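Local coordinates for protein ATP-dependent DNA ligase (Mycobacterium tuberculosis, PDB 6NHX) that seals breaks in double-stranded DNA at the expense of ATP and works with Ku in non-homologous end joining, at residues H73-D78 with L112-R117; G79-L84 with T102-W107; T191-I196 with V273-Y278; G209-G214 with V227-S232. The protein carries 1 engineered substitution. All coordinates share one frame; numbering follows the deposited sequence.

Contact 1 of 4, residues H73-D78 with L112-R117; sequences HHVVLD and LYLDGR
In D115, CG stands anti to the carbonyl carbon and beside the backbone N (chi1 -62°), and in H73 CG takes the same position (chi1 -72°); these positions bring the carboxylate and the imidazole within bonding distance. H73 ND1 donates to D115 OD1 at 2.7 Å, using the syn lone pair of that oxygen, and OD1 lies in the ring plane; ring and carboxylate are nearly coplanar. The other oxygen, D115 OD2, accepts the backbone N of H74 at 2.8 Å, the donor coming in nearly along the C-O axis. D115 N returns a bond to H74 O, also 2.8 Å, so D115 makes three hydrogen bonds to H73 and H74. It sits at the second position of a type I' turn from L114 to R117. Farther in, V76 pairs antiparallel with Y113, and L112 N also bonds V76 O; with L112 and Y113 both facing V76, the strand carries a classic beta bulge. Y113 CE1 rests 3.4 Å above the H74 ring, over its centre, although the two planes are tilted by 48°. V75 CG1 and L114 CD1, lying side by side, meet tightly at 3.5 Å. Both carboxylate oxygens of D115 thus have N-H donors; this fixes the carboxylate's rotation, and the acid would probably favour the positively charged form of H73, although the bond itself needs only the ND1 proton.

Contact 2 of 4, residues G79-L84 with T102-W107; sequences GEAVVL and TRVEFW. With ATP (adenosine-5'-triphosphate), chain B.
V82 CG2 sits over one face of the W107 indole, 3.8 Å from the centroid of the five-membered ring and only 5° off its normal, a CH-pi contact. In V82, CG1 is anti to the carbonyl carbon (chi1 -64°), and CG2 takes the place between the backbone N and the carbonyl carbon, over the ring. The indole is held from its edge as well: W107 NE1 donates to E105 OE1 at 2.9 Å, the oxygen lying in the ring plane while the N-H arrives from above the carboxylate plane. L84 bridges the same pair, its CD1 3.5 Å from E105 OE2 and its CD2 3.7 Å from W107 CZ2. F106 CE1 lies 3.5 Å from G79 CA. Paired backbone bonds at E80-W107 and V82-E105 fix the antiparallel register. E80 belongs to the ATP pocket; its chain bends at chi2 (92°), and OE1 comes within 3.6 Å of ATP N9. Strand 35-42 flanks strand 74-82 on the side away from strand 105-114, and its L37 touches A81 and F106. M95 of helix 92-96 packs on A81, V83 and V104, while W32 meets W107 edge-to-face.

Contact 3 of 4, residues T191-I196 with V273-Y278; sequences TQEVVI and VAEVRY
The OB-fold domain at the C-terminal end of the ligase supplies this antiparallel strand pair, in which T191 to V195 run against R277 to V273. Q192 and V276 form one hydrogen-bonded pair and V194 and A274 the next, V194 N reaching A274 O at 2.8 Å. On the face that carries V194, A274 and V276, V194 CG1 meets V276 CG2 at 4.2 Å, their side chains crossing at about a right angle; M213 packs on both valines. The other face carries E193, E275 and R277 beside T191, V195 and V273. E193 and E275 lie side by side, pointing the same way, with E193 OE2 4.4 Å from E275 OE1. These like charges would probably repel, but K299 is salt-bridged to E193, and R293 and R296 to E275. T191 CG2, anti to the backbone N, covers the aliphatic part of E275, 3.6 Å from CG. R277 extends to a salt bridge with E163, a probable manganese ligand, tying this sheet to the nucleotide-binding domain. Q192 NE2 donates to E193 O in the carbonyl plane, on a lone pair. The edge of the Y278 ring meets the backbone, with Y278 CE2 3.7 Å from T191 C.

Contact 4 of 4, residues G209-G214 with V227-S232; sequences GSLLMG and VGTGLS
M213 and V227 carry the apolar part of this contact, their side chains crossing at about a right angle. In M213 the CB bond points toward the other segment, and CG comes 3.7 Å from V227 CG1. SD then lies 3.7 Å from V227 CB and equally close to CG1. CE, after the bend at chi3 (-64°), stays 4.1 Å from V227 CB. V227 answers with CG1 placed between its backbone N and carbonyl carbon (chi1 64°), where the methyl also meets L211 CB at 3.8 Å. Beneath these side chains L211 and V227 form a hydrogen-bonded antiparallel pair, V227 N donating to L211 O at 2.8 Å and L211 N to V227 O. One step on, S210 stands opposite G228, and S210 OG turns to R226. The ladder ends where T229 N reaches G209 O in a longer bond of 3.1 Å, the donor tilted out of the carbonyl plane. T229 CG2 also lies against G209 O, while T229 OG1 bonds to V208 O. Past the strand the chain turns through G230, and L231, poorly ordered, touches G209 CA with CD2. The pair is the open end of the hairpin made by strands 208-217 and 220-228. Strand 190-201 lies next to strand 208-217, with I196 and W199 touching L211 and a classic bulge where G209 and S210 both face R200. V276 of strand 273-278 packs on V227, and helix 235-243 covers L211 and T229 through L239 and L236.

In the fold
Contacts 1 and 2 are two ends of one strand pair, 74-82 with 105-114, in the nucleotide-binding domain; they meet where F106 packs on L77 and D78. Contacts 3 and 4 share the sheet of the C-terminal OB domain and touch, V195 O and G214 N probably hydrogen-bonding there. Contacts 3 and 4 are largely buried, 1 and 2 partly so. Contact 1, its centre about 24 Å from the chain centre and away from the known ligand sites, relies on a histidine-carboxylate bond at a turn. Contact 2 brings a glutamate to ATP, contact 3 gathers charges facing the same site, and contact 4, away from it, combines backbone hydrogen bonds with apolar packing, its loop end exposed.

Contact 1 of 4, residues H73-D78 with L112-R117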
# COMPACT_ATOMS: atom_id res chain seq x y z
N HIS A 73 24.29 13.40 9.74
CA HIS A 73 24.25 12.84 8.39
C HIS A 73 23.39 13.70 7.46
O HIS A 73 22.49 14.42 7.88
CB HIS A 73 23.65 11.43 8.42
CG HIS A 73 24.54 10.39 9.02
ND1 HIS A 73 25.68 9.93 8.40
CD2 HIS A 73 24.44 9.70 10.18
CE1 HIS A 73 26.25 9.01 9.16
NE2 HIS A 73 25.51 8.85 10.24
N HIS A 74 23.67 13.56 6.16
CA HIS A 74 22.77 14.05 5.12
C HIS A 74 22.43 12.85 4.26
O HIS A 74 23.30 12.32 3.56
CB HIS A 74 23.44 15.15 4.31
CG HIS A 74 22.63 15.62 3.14
ND1 HIS A 74 23.15 16.45 2.17
CD2 HIS A 74 21.34 15.38 2.79
CE1 HIS A 74 22.22 16.69 1.26
NE2 HIS A 74 21.11 16.06 1.61
N VAL A 75 21.18 12.40 4.33
CA VAL A 75 20.77 11.20 3.60
C VAL A 75 19.46 11.42 2.87
O VAL A 75 18.64 12.26 3.24
CB VAL A 75 20.66 9.94 4.50
CG1 VAL A 75 22.00 9.58 5.11
CG2 VAL A 75 19.59 10.14 5.57
N VAL A 76 19.28 10.64 1.80
CA VAL A 76 17.98 10.48 1.16
C VAL A 76 17.63 9.01 1.21
O VAL A 76 18.40 8.16 0.75
CB VAL A 76 18.00 11.00 -0.29
CG1 VAL A 76 16.69 10.67 -0.98
CG2 VAL A 76 18.26 12.50 -0.32
N LEU A 77 16.48 8.71 1.80
CA LEU A 77 15.98 7.35 1.95
C LEU A 77 14.71 7.18 1.14
O LEU A 77 13.99 8.14 0.86
CB LEU A 77 15.66 7.05 3.41
CG LEU A 77 16.83 7.30 4.35
CD1 LEU A 77 16.32 7.69 5.73
CD2 LEU A 77 17.70 6.07 4.43
N ASP A 78 14.47 5.94 0.75
CA ASP A 78 13.23 5.51 0.12
C ASP A 78 12.60 4.47 1.03
O ASP A 78 13.31 3.62 1.58
CB ASP A 78 13.56 4.90 -1.24
CG ASP A 78 12.33 4.56 -2.08
OD1 ASP A 78 11.18 4.91 -1.71
OD2 ASP A 78 12.54 3.93 -3.14
N LEU A 112 19.47 6.52 -1.29
CA LEU A 112 19.76 7.15 -2.58
C LEU A 112 20.87 8.18 -2.51
O LEU A 112 21.40 8.57 -3.57
CB LEU A 112 18.50 7.82 -3.14
CG LEU A 112 17.25 6.95 -3.18
CD1 LEU A 112 16.12 7.68 -3.89
CD2 LEU A 112 17.53 5.59 -3.82
N TYR A 113 21.24 8.64 -1.32
CA TYR A 113 22.28 9.63 -1.15
C TYR A 113 22.76 9.50 0.28
O TYR A 113 21.95 9.36 1.20
CB TYR A 113 21.72 11.03 -1.41
CG TYR A 113 22.72 12.14 -1.19
CD1 TYR A 113 22.94 12.68 0.07
CD2 TYR A 113 23.43 12.69 -2.26
CE1 TYR A 113 23.83 13.69 0.26
CE2 TYR A 113 24.32 13.71 -2.08
CZ TYR A 113 24.53 14.21 -0.80
OH TYR A 113 25.41 15.23 -0.57
N LEU A 114 24.08 9.53 0.45
CA LEU A 114 24.67 9.40 1.78
C LEU A 114 25.90 10.29 1.85
O LEU A 114 26.92 9.99 1.22
CB LEU A 114 25.03 7.95 2.05
CG LEU A 114 25.84 7.61 3.31
CD1 LEU A 114 25.02 7.94 4.52
CD2 LEU A 114 26.23 6.14 3.32
N ASP A 115 25.79 11.39 2.60
CA ASP A 115 26.95 12.18 3.05
C ASP A 115 27.89 12.52 1.89
O ASP A 115 29.11 12.34 1.96
CB ASP A 115 27.71 11.48 4.19
CG ASP A 115 26.85 11.31 5.42
OD1 ASP A 115 26.91 10.24 6.06
OD2 ASP A 115 26.06 12.22 5.73
N GLY A 116 27.30 13.04 0.81
CA GLY A 116 28.07 13.50 -0.33
C GLY A 116 28.17 12.50 -1.46
O GLY A 116 28.77 12.83 -2.49
N ARG A 117 27.63 11.30 -1.29
CA ARG A 117 27.67 10.28 -2.32
C ARG A 117 26.25 10.00 -2.80
O ARG A 117 25.43 9.43 -2.07
CB ARG A 117 28.31 8.99 -1.82
CG ARG A 117 29.81 9.10 -1.67
CD ARG A 117 30.23 8.74 -0.28
NE ARG A 117 29.95 7.34 0.00
CZ ARG A 117 29.65 6.87 1.21
NH1 ARG A 117 29.60 7.69 2.24
NH2 ARG A 117 29.41 5.57 1.37
O HOH W 1 26.50 15.58 2.23

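Contact 2 of 4, residues G79-L84 with T102-W107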
# COMPACT_ATOMS: atom_id res chain seq x y z
N GLY A 79 11.29 4.53 1.20
CA GLY A 79 10.63 3.54 2.02
C GLY A 79 9.14 3.77 2.07
O GLY A 79 8.58 4.48 1.24
N GLU A 80 8.52 3.17 3.08
CA GLU A 80 7.07 3.20 3.23
C GLU A 80 6.71 3.76 4.60
O GLU A 80 7.26 3.32 5.61
CB GLU A 80 6.50 1.77 3.12
CG GLU A 80 5.03 1.71 2.74
CD GLU A 80 4.83 1.59 1.25
OE1 GLU A 80 5.84 1.53 0.51
OE2 GLU A 80 3.67 1.54 0.80
N ALA A 81 5.79 4.72 4.63
CA ALA A 81 5.15 5.08 5.89
C ALA A 81 4.05 4.06 6.16
O ALA A 81 3.26 3.75 5.27
CB ALA A 81 4.56 6.49 5.80
N VAL A 82 4.04 3.52 7.38
CA VAL A 82 3.14 2.42 7.73
C VAL A 82 2.48 2.67 9.07
O VAL A 82 3.03 3.34 9.96
CB VAL A 82 3.84 1.04 7.74
CG1 VAL A 82 4.34 0.66 6.35
CG2 VAL A 82 4.98 1.05 8.77
N VAL A 83 1.30 2.10 9.21
CA VAL A 83 0.61 1.95 10.48
C VAL A 83 0.42 0.46 10.70
O VAL A 83 -0.13 -0.23 9.84
CB VAL A 83 -0.75 2.69 10.49
CG1 VAL A 83 -1.56 2.37 11.75
CG2 VAL A 83 -0.57 4.18 10.33
N LEU A 84 0.86 -0.03 11.85
CA LEU A 84 0.82 -1.45 12.15
C LEU A 84 -0.52 -1.85 12.77
O LEU A 84 -1.06 -1.13 13.61
CB LEU A 84 1.96 -1.82 13.10
CG LEU A 84 3.36 -1.39 12.65
CD1 LEU A 84 4.43 -1.91 13.61
CD2 LEU A 84 3.64 -1.86 11.21
N THR A 102 -2.70 8.04 16.06
CA THR A 102 -2.20 6.83 15.44
C THR A 102 -0.69 6.91 15.25
O THR A 102 -0.18 7.90 14.72
CB THR A 102 -2.87 6.64 14.08
OG1 THR A 102 -4.29 6.68 14.25
CG2 THR A 102 -2.49 5.30 13.48
N ARG A 103 0.01 5.86 15.66
CA ARG A 103 1.45 5.80 15.47
C ARG A 103 1.79 5.46 14.02
O ARG A 103 1.23 4.52 13.45
CB ARG A 103 2.06 4.76 16.42
CG ARG A 103 1.56 4.90 17.86
CD ARG A 103 1.99 3.72 18.73
NE ARG A 103 3.44 3.55 18.77
CZ ARG A 103 4.29 4.33 19.43
NH1 ARG A 103 3.84 5.37 20.13
NH2 ARG A 103 5.59 4.08 19.40
N VAL A 104 2.67 6.25 13.42
CA VAL A 104 3.16 6.05 12.06
C VAL A 104 4.66 5.78 12.12
O VAL A 104 5.39 6.50 12.83
CB VAL A 104 2.86 7.27 11.18
CG1 VAL A 104 3.51 7.14 9.80
CG2 VAL A 104 1.35 7.49 11.06
N GLU A 105 5.12 4.77 11.40
CA GLU A 105 6.53 4.45 11.26
C GLU A 105 6.97 4.67 9.82
O GLU A 105 6.16 4.59 8.89
CB GLU A 105 6.79 2.99 11.62
CG GLU A 105 6.44 2.66 13.06
CD GLU A 105 7.00 1.34 13.56
OE1 GLU A 105 8.02 0.87 13.04
OE2 GLU A 105 6.42 0.79 14.52
N PHE A 106 8.26 4.89 9.64
CA PHE A 106 8.87 4.87 8.32
C PHE A 106 9.76 3.63 8.25
O PHE A 106 10.67 3.47 9.07
CB PHE A 106 9.67 6.14 8.06
CG PHE A 106 10.39 6.13 6.74
CD1 PHE A 106 9.69 6.15 5.53
CD2 PHE A 106 11.77 6.09 6.69
CE1 PHE A 106 10.36 6.15 4.32
CE2 PHE A 106 12.45 6.08 5.47
CZ PHE A 106 11.75 6.12 4.31
N TRP A 107 9.46 2.74 7.30
CA TRP A 107 10.29 1.57 7.05
C TRP A 107 11.09 1.83 5.79
O TRP A 107 10.53 1.86 4.68
CB TRP A 107 9.43 0.31 6.90
CG TRP A 107 8.85 -0.18 8.23
CD1 TRP A 107 8.87 0.49 9.42
CD2 TRP A 107 8.17 -1.42 8.48
NE1 TRP A 107 8.25 -0.27 10.40
CE2 TRP A 107 7.82 -1.44 9.85
CE3 TRP A 107 7.84 -2.52 7.69
CZ2 TRP A 107 7.15 -2.52 10.43
CZ3 TRP A 107 7.16 -3.59 8.28
CH2 TRP A 107 6.82 -3.58 9.62
PG ATP B . 1.78 0.92 -7.79
O1G ATP B . 2.84 -0.13 -8.09
O2G ATP B . 1.42 1.82 -8.95
O3G ATP B . 2.09 1.69 -6.52
PB ATP B . -0.34 -0.26 -6.16
O1B ATP B . -1.62 -1.00 -6.48
O2B ATP B . -0.35 0.94 -5.23
O3B ATP B . 0.40 0.10 -7.54
PA ATP B . 0.65 -2.85 -5.31
O1A ATP B . 0.34 -3.53 -6.61
O2A ATP B . -0.15 -3.01 -4.04
O3A ATP B . 0.75 -1.28 -5.60
O5' ATP B . 2.24 -2.99 -5.01
C5' ATP B . 2.77 -2.68 -3.73
C4' ATP B . 3.02 -1.17 -3.59
O4' ATP B . 3.75 -0.99 -2.37
C3' ATP B . 3.87 -0.59 -4.69
O3' ATP B . 3.61 0.81 -4.78
C2' ATP B . 5.25 -0.79 -4.13
O2' ATP B . 6.22 0.10 -4.72
C1' ATP B . 5.06 -0.49 -2.65
N9 ATP B . 5.96 -1.28 -1.79
C8 ATP B . 5.61 -1.96 -0.67
N7 ATP B . 6.70 -2.55 -0.10
C5 ATP B . 7.75 -2.22 -0.87
C6 ATP B . 9.18 -2.53 -0.86
N6 ATP B . 9.69 -3.33 0.09
N1 ATP B . 9.94 -2.01 -1.83
C2 ATP B . 9.45 -1.23 -2.80
N3 ATP B . 8.15 -0.91 -2.88
C4 ATP B . 7.27 -1.40 -1.97
O HOH W 2 1.86 1.79 13.93

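Contact 3 of 4, residues T191-I196 with V273-Y278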
# COMPACT_ATOMS: atom_id res chain seq x y z
N THR A 191 -6.39 -9.84 -5.99
CA THR A 191 -7.02 -8.57 -5.64
C THR A 191 -7.90 -8.11 -6.79
O THR A 191 -7.64 -8.41 -7.96
CB THR A 191 -5.95 -7.53 -5.27
OG1 THR A 191 -5.23 -7.99 -4.12
CG2 THR A 191 -6.58 -6.18 -4.93
N GLN A 192 -9.00 -7.45 -6.45
CA GLN A 192 -9.96 -6.97 -7.44
C GLN A 192 -10.38 -5.56 -7.05
O GLN A 192 -10.72 -5.32 -5.89
CB GLN A 192 -11.18 -7.89 -7.48
CG GLN A 192 -12.31 -7.43 -8.41
CD GLN A 192 -11.89 -7.38 -9.86
OE1 GLN A 192 -11.38 -8.37 -10.41
NE2 GLN A 192 -12.10 -6.22 -10.50
N GLU A 193 -10.34 -4.64 -8.01
CA GLU A 193 -10.95 -3.33 -7.84
C GLU A 193 -12.46 -3.46 -7.96
O GLU A 193 -12.99 -4.17 -8.83
CB GLU A 193 -10.43 -2.36 -8.90
CG GLU A 193 -8.94 -2.10 -8.77
CD GLU A 193 -8.35 -1.48 -10.01
OE1 GLU A 193 -9.11 -1.10 -10.92
OE2 GLU A 193 -7.11 -1.38 -10.08
N VAL A 194 -13.16 -2.75 -7.08
CA VAL A 194 -14.62 -2.75 -7.06
C VAL A 194 -15.10 -1.32 -6.84
O VAL A 194 -14.35 -0.46 -6.38
CB VAL A 194 -15.21 -3.67 -5.97
CG1 VAL A 194 -14.84 -5.13 -6.22
CG2 VAL A 194 -14.75 -3.22 -4.59
N VAL A 195 -16.35 -1.07 -7.20
CA VAL A 195 -17.01 0.21 -6.92
C VAL A 195 -17.99 0.01 -5.77
O VAL A 195 -18.72 -0.99 -5.73
CB VAL A 195 -17.70 0.77 -8.18
CG1 VAL A 195 -18.50 2.04 -7.86
CG2 VAL A 195 -16.67 1.02 -9.26
N ILE A 196 -17.99 0.94 -4.82
CA ILE A 196 -18.91 0.87 -3.69
C ILE A 196 -20.28 1.35 -4.12
O ILE A 196 -20.42 2.46 -4.65
CB ILE A 196 -18.38 1.69 -2.51
CG1 ILE A 196 -16.99 1.18 -2.09
CG2 ILE A 196 -19.37 1.63 -1.37
CD1 ILE A 196 -16.29 2.07 -1.08
N VAL A 273 -13.89 3.85 -5.84
CA VAL A 273 -13.22 2.58 -6.09
C VAL A 273 -12.55 2.11 -4.80
O VAL A 273 -11.97 2.91 -4.05
CB VAL A 273 -12.20 2.73 -7.24
CG1 VAL A 273 -11.48 1.42 -7.51
CG2 VAL A 273 -12.89 3.24 -8.48
N ALA A 274 -12.62 0.82 -4.55
CA ALA A 274 -11.90 0.17 -3.47
C ALA A 274 -11.21 -1.06 -4.02
O ALA A 274 -11.52 -1.54 -5.11
CB ALA A 274 -12.84 -0.25 -2.35
N GLU A 275 -10.25 -1.58 -3.26
CA GLU A 275 -9.59 -2.83 -3.60
C GLU A 275 -9.92 -3.85 -2.54
O GLU A 275 -9.87 -3.55 -1.34
CB GLU A 275 -8.07 -2.64 -3.67
CG GLU A 275 -7.54 -2.69 -5.08
CD GLU A 275 -6.05 -2.44 -5.12
OE1 GLU A 275 -5.45 -2.65 -6.20
OE2 GLU A 275 -5.48 -2.03 -4.09
N VAL A 276 -10.28 -5.05 -2.97
CA VAL A 276 -10.52 -6.15 -2.05
C VAL A 276 -9.69 -7.35 -2.48
O VAL A 276 -9.37 -7.54 -3.66
CB VAL A 276 -12.02 -6.49 -1.95
CG1 VAL A 276 -12.81 -5.26 -1.49
CG2 VAL A 276 -12.53 -6.98 -3.27
N ARG A 277 -9.34 -8.17 -1.50
CA ARG A 277 -8.74 -9.47 -1.75
C ARG A 277 -9.84 -10.51 -1.83
O ARG A 277 -10.92 -10.33 -1.26
CB ARG A 277 -7.81 -9.84 -0.59
CG ARG A 277 -6.77 -8.78 -0.26
CD ARG A 277 -5.95 -9.21 0.94
NE ARG A 277 -5.19 -8.10 1.52
CZ ARG A 277 -5.68 -7.29 2.45
NH1 ARG A 277 -6.91 -7.46 2.92
NH2 ARG A 277 -4.92 -6.32 2.91
N TYR A 278 -9.57 -11.59 -2.54
CA TYR A 278 -10.57 -12.64 -2.68
C TYR A 278 -9.85 -13.92 -3.05
O TYR A 278 -8.72 -13.90 -3.56
CB TYR A 278 -11.63 -12.28 -3.73
CG TYR A 278 -11.10 -12.32 -5.15
CD1 TYR A 278 -11.30 -13.42 -5.96
CD2 TYR A 278 -10.37 -11.25 -5.66
CE1 TYR A 278 -10.80 -13.46 -7.24
CE2 TYR A 278 -9.86 -11.28 -6.95
CZ TYR A 278 -10.08 -12.39 -7.73
OH TYR A 278 -9.58 -12.42 -9.00
O HOH W 3 -8.90 -9.98 -9.66

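Contact 4 of 4, residues G209-G214 with V227-S232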
# COMPACT_ATOMS: atom_id res chain seq x y z
N GLY A 209 -20.20 -1.13 9.07
CA GLY A 209 -19.87 -2.53 9.22
C GLY A 209 -19.36 -3.17 7.94
O GLY A 209 -18.45 -4.00 7.97
N SER A 210 -19.91 -2.77 6.80
CA SER A 210 -19.63 -3.50 5.58
C SER A 210 -20.04 -2.66 4.38
O SER A 210 -20.80 -1.69 4.51
CB SER A 210 -20.40 -4.83 5.56
OG SER A 210 -21.79 -4.60 5.71
N LEU A 211 -19.52 -3.04 3.23
CA LEU A 211 -19.74 -2.33 1.99
C LEU A 211 -20.28 -3.31 0.97
O LEU A 211 -19.84 -4.47 0.91
CB LEU A 211 -18.44 -1.72 1.48
CG LEU A 211 -17.84 -0.67 2.41
CD1 LEU A 211 -16.46 -0.34 1.96
CD2 LEU A 211 -18.68 0.57 2.42
N LEU A 212 -21.21 -2.83 0.17
CA LEU A 212 -21.80 -3.62 -0.90
C LEU A 212 -21.09 -3.21 -2.19
O LEU A 212 -21.15 -2.05 -2.59
CB LEU A 212 -23.31 -3.34 -0.97
CG LEU A 212 -24.16 -3.89 0.19
CD1 LEU A 212 -23.85 -5.36 0.48
CD2 LEU A 212 -24.05 -3.06 1.48
N MET A 213 -20.38 -4.17 -2.79
CA MET A 213 -19.44 -3.96 -3.88
C MET A 213 -20.09 -4.28 -5.22
O MET A 213 -20.94 -5.16 -5.31
CB MET A 213 -18.26 -4.93 -3.74
CG MET A 213 -17.50 -4.87 -2.43
SD MET A 213 -16.29 -6.22 -2.40
CE MET A 213 -17.36 -7.65 -2.41
N GLY A 214 -19.61 -3.61 -6.27
CA GLY A 214 -20.04 -3.96 -7.61
C GLY A 214 -18.98 -3.73 -8.67
O GLY A 214 -18.02 -2.96 -8.47
N VAL A 227 -18.50 -6.86 1.60
CA VAL A 227 -17.15 -6.93 2.16
C VAL A 227 -17.18 -6.29 3.53
O VAL A 227 -17.56 -5.12 3.68
CB VAL A 227 -16.08 -6.30 1.25
CG1 VAL A 227 -16.27 -4.81 1.05
CG2 VAL A 227 -14.68 -6.61 1.79
N GLY A 228 -16.82 -7.06 4.55
CA GLY A 228 -16.68 -6.49 5.88
C GLY A 228 -15.49 -5.54 5.92
O GLY A 228 -14.49 -5.73 5.23
N THR A 229 -15.63 -4.48 6.72
CA THR A 229 -14.55 -3.51 6.84
C THR A 229 -13.44 -3.97 7.77
O THR A 229 -12.31 -3.47 7.66
CB THR A 229 -15.08 -2.15 7.32
OG1 THR A 229 -15.60 -2.29 8.65
CG2 THR A 229 -16.18 -1.64 6.39
N GLY A 230 -13.71 -4.90 8.67
CA GLY A 230 -12.77 -5.32 9.69
C GLY A 230 -13.00 -4.58 10.99
O GLY A 230 -12.80 -5.14 12.07
N LEU A 231 -13.42 -3.32 10.88
CA LEU A 231 -13.81 -2.45 11.99
C LEU A 231 -12.63 -1.91 12.77
O LEU A 231 -12.02 -2.61 13.58
CB LEU A 231 -14.83 -3.12 12.93
CG LEU A 231 -16.13 -3.64 12.31
CD1 LEU A 231 -17.02 -4.28 13.37
CD2 LEU A 231 -16.88 -2.54 11.59
N SER A 232 -12.29 -0.65 12.52
CA SER A 232 -11.44 0.11 13.42
C SER A 232 -12.24 0.97 14.39
O SER A 232 -11.65 1.56 15.30
CB SER A 232 -10.46 0.99 12.62
OG SER A 232 -10.18 2.20 13.33